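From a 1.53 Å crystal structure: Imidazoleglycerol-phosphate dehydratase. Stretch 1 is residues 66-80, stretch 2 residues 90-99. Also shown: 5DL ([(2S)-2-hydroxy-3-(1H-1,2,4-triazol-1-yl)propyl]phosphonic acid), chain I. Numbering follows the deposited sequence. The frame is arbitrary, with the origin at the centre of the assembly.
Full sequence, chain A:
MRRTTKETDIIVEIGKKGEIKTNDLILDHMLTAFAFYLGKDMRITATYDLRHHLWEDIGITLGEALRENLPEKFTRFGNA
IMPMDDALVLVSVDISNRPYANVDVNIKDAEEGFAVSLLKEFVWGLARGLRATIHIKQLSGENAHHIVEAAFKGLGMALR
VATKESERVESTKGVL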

# COMPACT_ATOMS: atom_id res chain seq x y z
N LEU A 66 -46.21 24.80 12.09
CA LEU A 66 -45.53 24.96 13.37
C LEU A 66 -45.12 26.41 13.60
O LEU A 66 -45.22 26.90 14.71
CB LEU A 66 -44.30 24.05 13.44
CG LEU A 66 -44.62 22.57 13.55
CD1 LEU A 66 -43.42 21.73 13.11
CD2 LEU A 66 -45.00 22.19 14.98
N ARG A 67 -44.64 27.07 12.57
CA ARG A 67 -44.23 28.46 12.67
C ARG A 67 -45.43 29.36 13.04
O ARG A 67 -45.31 30.18 13.94
CB ARG A 67 -43.55 28.92 11.37
CG ARG A 67 -43.30 30.41 11.24
CD ARG A 67 -42.45 30.99 12.34
NE ARG A 67 -41.06 30.56 12.22
CZ ARG A 67 -40.04 31.11 12.87
NH1 ARG A 67 -38.81 30.67 12.65
NH2 ARG A 67 -40.23 32.10 13.74
N GLU A 68 -46.55 29.16 12.36
CA GLU A 68 -47.78 29.91 12.66
C GLU A 68 -48.22 29.70 14.11
O GLU A 68 -48.69 30.65 14.73
CB GLU A 68 -48.88 29.49 11.70
CG GLU A 68 -50.20 30.24 11.86
CD GLU A 68 -51.25 29.71 10.91
OE1 GLU A 68 -51.58 28.52 10.99
OE2 GLU A 68 -51.73 30.49 10.07
N ASN A 69 -48.01 28.50 14.65
CA ASN A 69 -48.45 28.14 16.00
C ASN A 69 -47.49 28.63 17.11
O ASN A 69 -47.85 28.54 18.29
CB ASN A 69 -48.61 26.61 16.05
CG ASN A 69 -49.43 26.12 17.23
OD1 ASN A 69 -48.92 25.37 18.07
ND2 ASN A 69 -50.70 26.51 17.27
N LEU A 70 -46.30 29.13 16.76
CA LEU A 70 -45.31 29.47 17.78
C LEU A 70 -45.82 30.64 18.60
O LEU A 70 -46.37 31.57 18.03
CB LEU A 70 -43.97 29.91 17.17
CG LEU A 70 -43.03 28.85 16.64
CD1 LEU A 70 -41.83 29.52 15.97
CD2 LEU A 70 -42.57 27.96 17.78
N PRO A 71 -45.57 30.60 19.91
CA PRO A 71 -45.76 31.85 20.66
C PRO A 71 -44.77 32.93 20.25
O PRO A 71 -43.77 32.66 19.57
CB PRO A 71 -45.54 31.44 22.11
CG PRO A 71 -44.80 30.16 22.07
CD PRO A 71 -45.08 29.50 20.75
N GLU A 72 -45.03 34.17 20.66
CA GLU A 72 -44.16 35.28 20.32
C GLU A 72 -42.73 35.02 20.80
O GLU A 72 -41.78 35.23 20.05
CB GLU A 72 -44.69 36.57 20.96
CG GLU A 72 -43.93 37.84 20.61
CD GLU A 72 -44.43 39.02 21.41
OE1 GLU A 72 -43.62 39.63 22.13
OE2 GLU A 72 -45.65 39.31 21.35
N LYS A 73 -42.61 34.56 22.03
CA LYS A 73 -41.33 34.23 22.64
C LYS A 73 -41.33 32.73 22.85
O LYS A 73 -42.18 32.20 23.57
CB LYS A 73 -41.18 34.94 23.97
CG LYS A 73 -41.18 36.46 23.82
CD LYS A 73 -41.14 37.15 25.17
CE LYS A 73 -41.42 38.63 25.01
NZ LYS A 73 -41.20 39.36 26.28
N PHE A 74 -40.35 32.05 22.26
CA PHE A 74 -40.30 30.59 22.30
C PHE A 74 -38.90 30.12 22.67
O PHE A 74 -37.92 30.85 22.50
CB PHE A 74 -40.76 29.98 20.96
CG PHE A 74 -40.08 30.58 19.78
CD1 PHE A 74 -38.88 30.07 19.30
CD2 PHE A 74 -40.63 31.68 19.12
CE1 PHE A 74 -38.26 30.64 18.22
CE2 PHE A 74 -40.01 32.25 18.03
CZ PHE A 74 -38.80 31.73 17.58
N THR A 75 -38.83 28.88 23.16
CA THR A 75 -37.64 28.29 23.77
C THR A 75 -36.49 28.14 22.74
O THR A 75 -35.32 28.23 23.12
CB THR A 75 -38.03 26.96 24.43
OG1 THR A 75 -38.91 27.24 25.55
CG2 THR A 75 -36.84 26.18 24.96
N ARG A 76 -36.85 27.94 21.47
CA ARG A 76 -35.94 28.00 20.29
C ARG A 76 -35.14 26.70 20.08
O ARG A 76 -35.07 26.20 18.97
CB ARG A 76 -34.99 29.21 20.33
CG ARG A 76 -34.03 29.27 19.16
CD ARG A 76 -33.11 30.47 19.26
NE ARG A 76 -32.06 30.34 18.24
CZ ARG A 76 -30.98 31.11 18.15
NH1 ARG A 76 -30.78 32.15 18.96
NH2 ARG A 76 -30.10 30.85 17.19
N PHE A 77 -34.51 26.22 21.14
CA PHE A 77 -33.66 25.04 21.10
C PHE A 77 -34.35 23.81 21.65
O PHE A 77 -35.02 23.89 22.69
CB PHE A 77 -32.40 25.30 21.88
CG PHE A 77 -31.55 26.39 21.31
CD1 PHE A 77 -30.68 26.11 20.27
CD2 PHE A 77 -31.63 27.70 21.79
CE1 PHE A 77 -29.90 27.11 19.72
CE2 PHE A 77 -30.85 28.70 21.22
CZ PHE A 77 -29.97 28.40 20.19
N GLY A 78 -34.17 22.66 21.00
CA GLY A 78 -34.60 21.40 21.53
C GLY A 78 -33.81 20.27 20.92
O GLY A 78 -33.46 20.32 19.74
N ASN A 79 -33.49 19.28 21.74
CA ASN A 79 -32.76 18.08 21.31
C ASN A 79 -33.48 16.82 21.72
O ASN A 79 -34.27 16.82 22.67
CB ASN A 79 -31.37 18.02 21.91
CG ASN A 79 -30.51 19.22 21.58
OD1 ASN A 79 -30.35 19.59 20.41
ND2 ASN A 79 -29.93 19.82 22.61
N ALA A 80 -33.16 15.73 21.03
CA ALA A 80 -33.62 14.41 21.44
C ALA A 80 -32.58 13.39 21.03
O ALA A 80 -31.96 13.54 19.99
CB ALA A 80 -34.97 14.09 20.82
N1 5DL I . -22.80 34.12 14.75
C3 5DL I . -24.42 33.11 13.53
N2 5DL I . -24.07 33.60 14.72
C8 5DL I . -26.31 34.70 17.61
C7 5DL I . -25.36 34.91 16.42
C6 5DL I . -24.93 33.58 15.89
C5 5DL I . -22.38 33.93 13.49
O10 5DL I . -28.41 34.40 15.96
P9 5DL I . -27.87 33.84 17.24
O11 5DL I . -28.80 34.10 18.42
O12 5DL I . -27.55 32.36 17.13
O13 5DL I . -24.21 35.66 16.83
N4 5DL I . -23.34 33.32 12.76
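Stretch 2 90-99: LVSVDISNRP

The strongest polar link between the two stretches is the salt bridge of R76 with D94. R76 NE lies 2.6 Å from D94 OD1 with an N-H...O angle of 162°, and R76 NH2 reaches D94 OD2 at 3.0 Å and 140°, so the carboxylate is held by two hydrogen bonds along one edge of the guanidinium. The R76 side chain is fully extended, with chi1, chi2 and chi3 all t, and although its CA-to-CB bond points sideways, its end comes to stretch 2. The guanidinium also binds the ligand phosphonate: R76 NH1 donates to 5DL O11 at 2.8 Å and R76 NH2, shared with D94, to 5DL O12 at 3.0 Å. R98 binds the same group, through NH1 to 5DL O10 at 2.8 Å and NH2 to 5DL O12 at 3.1 Å. This shared anion accounts for two like charges lying close together, R76 NH2 and R98 NH2 being 3.6 Å apart, since both atoms donate to O12.

The backbone pairing comes next. Residues 90-94 form a strand that runs antiparallel to strand 77-80, with 175° between their N-to-C directions and a closest approach of 4.8 Å between axes. Phi/psi values such as -123/126 at V91 and -124/137 at V93 are those of extended chain. The register sets F77 against D94, G78 against V93, N79 against S92 and A80 against V91. G78 and V93 exchange hydrogen bonds, G78 N to V93 O at 3.1 Å and V93 N to G78 O at 2.8 Å; A80 and V91 do likewise, A80 N to V91 O and V91 N to A80 O both measuring 2.8 Å. The intervening pairs are non-hydrogen-bonded and draw closer, with CA-CA distances of 4.7 Å for F77 and D94 and 4.4 Å for N79 and S92. CA-H...O contacts supplement the ladder, the shortest from N79 CA to V91 O at 3.2 Å. Beyond the strand, I95 N donates to R76 O at 2.8 Å and 173°, extending the pairing past the last bridge.

Side chains alternate across the sheet. On the face bearing F77, N79, S92 and D94, S92 OG donates to N79 OD1 at 2.7 Å, and F77 CE1 approaches D94 CG to 3.4 Å. Water 2 lies within reach of both stretches here, 2.8 Å from N79 OD1 and 2.9 Å from V93 O. The other face carries A80, V91 and V93, with G78 offering no side chain.

Apolar packing gathers around I95, which has the largest covered area of any residue here, 107 Å². I95 CG2 lies 4.0 Å from L70 CD1 and 3.8 Å from F74 CE1, while I95 O meets the edge of the F74 ring, 3.7 Å from CE1. R67 NH1 reaches within 3.5 Å of I95 CG2, and water 1 bridges the same two residues, 2.9 Å from both R67 NH1 and I95 O. Altogether the contact buries 659 Å², both sides summed.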

# COMPACT_ATOMS: atom_id res chain seq x y z
N LEU A 90 -29.53 11.07 17.11
CA LEU A 90 -29.55 12.40 17.72
C LEU A 90 -30.27 13.37 16.78
O LEU A 90 -29.98 13.42 15.57
CB LEU A 90 -28.13 12.87 17.99
CG LEU A 90 -27.95 14.36 18.34
CD1 LEU A 90 -28.65 14.78 19.62
CD2 LEU A 90 -26.46 14.67 18.40
N VAL A 91 -31.23 14.12 17.33
CA VAL A 91 -31.95 15.15 16.60
C VAL A 91 -31.76 16.45 17.36
O VAL A 91 -32.01 16.51 18.57
CB VAL A 91 -33.44 14.83 16.45
CG1 VAL A 91 -34.15 15.98 15.73
CG2 VAL A 91 -33.61 13.54 15.71
N SER A 92 -31.28 17.47 16.66
CA SER A 92 -31.04 18.77 17.29
C SER A 92 -31.66 19.86 16.46
O SER A 92 -31.40 19.93 15.24
CB SER A 92 -29.53 19.00 17.45
OG SER A 92 -29.23 20.25 18.08
N VAL A 93 -32.49 20.71 17.09
CA VAL A 93 -33.23 21.75 16.41
C VAL A 93 -32.92 23.10 17.02
O VAL A 93 -32.84 23.24 18.24
CB VAL A 93 -34.76 21.48 16.50
CG1 VAL A 93 -35.57 22.66 15.96
CG2 VAL A 93 -35.12 20.20 15.78
N ASP A 94 -32.73 24.10 16.16
CA ASP A 94 -32.65 25.50 16.57
C ASP A 94 -33.62 26.26 15.66
O ASP A 94 -33.37 26.36 14.44
CB ASP A 94 -31.21 25.99 16.44
CG ASP A 94 -31.06 27.48 16.56
OD1 ASP A 94 -32.07 28.17 16.80
OD2 ASP A 94 -29.91 27.97 16.39
N ILE A 95 -34.70 26.82 16.22
CA ILE A 95 -35.65 27.62 15.46
C ILE A 95 -35.02 29.01 15.30
O ILE A 95 -35.35 29.99 15.98
CB ILE A 95 -37.06 27.63 16.09
CG1 ILE A 95 -37.54 26.20 16.34
CG2 ILE A 95 -38.03 28.36 15.20
CD1 ILE A 95 -38.90 26.08 17.01
N SER A 96 -34.07 29.05 14.37
CA SER A 96 -33.09 30.12 14.23
C SER A 96 -33.45 31.19 13.20
O SER A 96 -32.75 32.20 13.12
CB SER A 96 -31.80 29.48 13.72
OG SER A 96 -32.08 28.78 12.50
N ASN A 97 -34.47 30.94 12.38
CA ASN A 97 -34.73 31.71 11.18
C ASN A 97 -33.58 31.63 10.14
O ASN A 97 -33.42 32.51 9.30
CB ASN A 97 -35.07 33.16 11.52
CG ASN A 97 -35.84 33.86 10.43
OD1 ASN A 97 -36.59 33.23 9.68
ND2 ASN A 97 -35.63 35.15 10.29
N ARG A 98 -32.81 30.55 10.20
CA ARG A 98 -31.71 30.31 9.27
C ARG A 98 -31.90 28.91 8.68
O ARG A 98 -31.34 27.94 9.21
CB ARG A 98 -30.34 30.42 9.94
CG ARG A 98 -29.96 31.81 10.40
CD ARG A 98 -28.52 31.87 10.86
NE ARG A 98 -28.27 31.16 12.10
CZ ARG A 98 -28.15 31.71 13.32
NH1 ARG A 98 -28.24 33.03 13.50
NH2 ARG A 98 -27.91 30.95 14.36
N PRO A 99 -32.71 28.75 7.62
CA PRO A 99 -32.98 27.38 7.16
C PRO A 99 -31.71 26.60 6.83
O PRO A 99 -30.83 27.09 6.10
CB PRO A 99 -33.82 27.58 5.90
CG PRO A 99 -34.49 28.89 6.14
CD PRO A 99 -33.52 29.74 6.89
O HOH W 1 -36.84 31.96 14.38
O HOH W 2 -30.82 22.34 20.09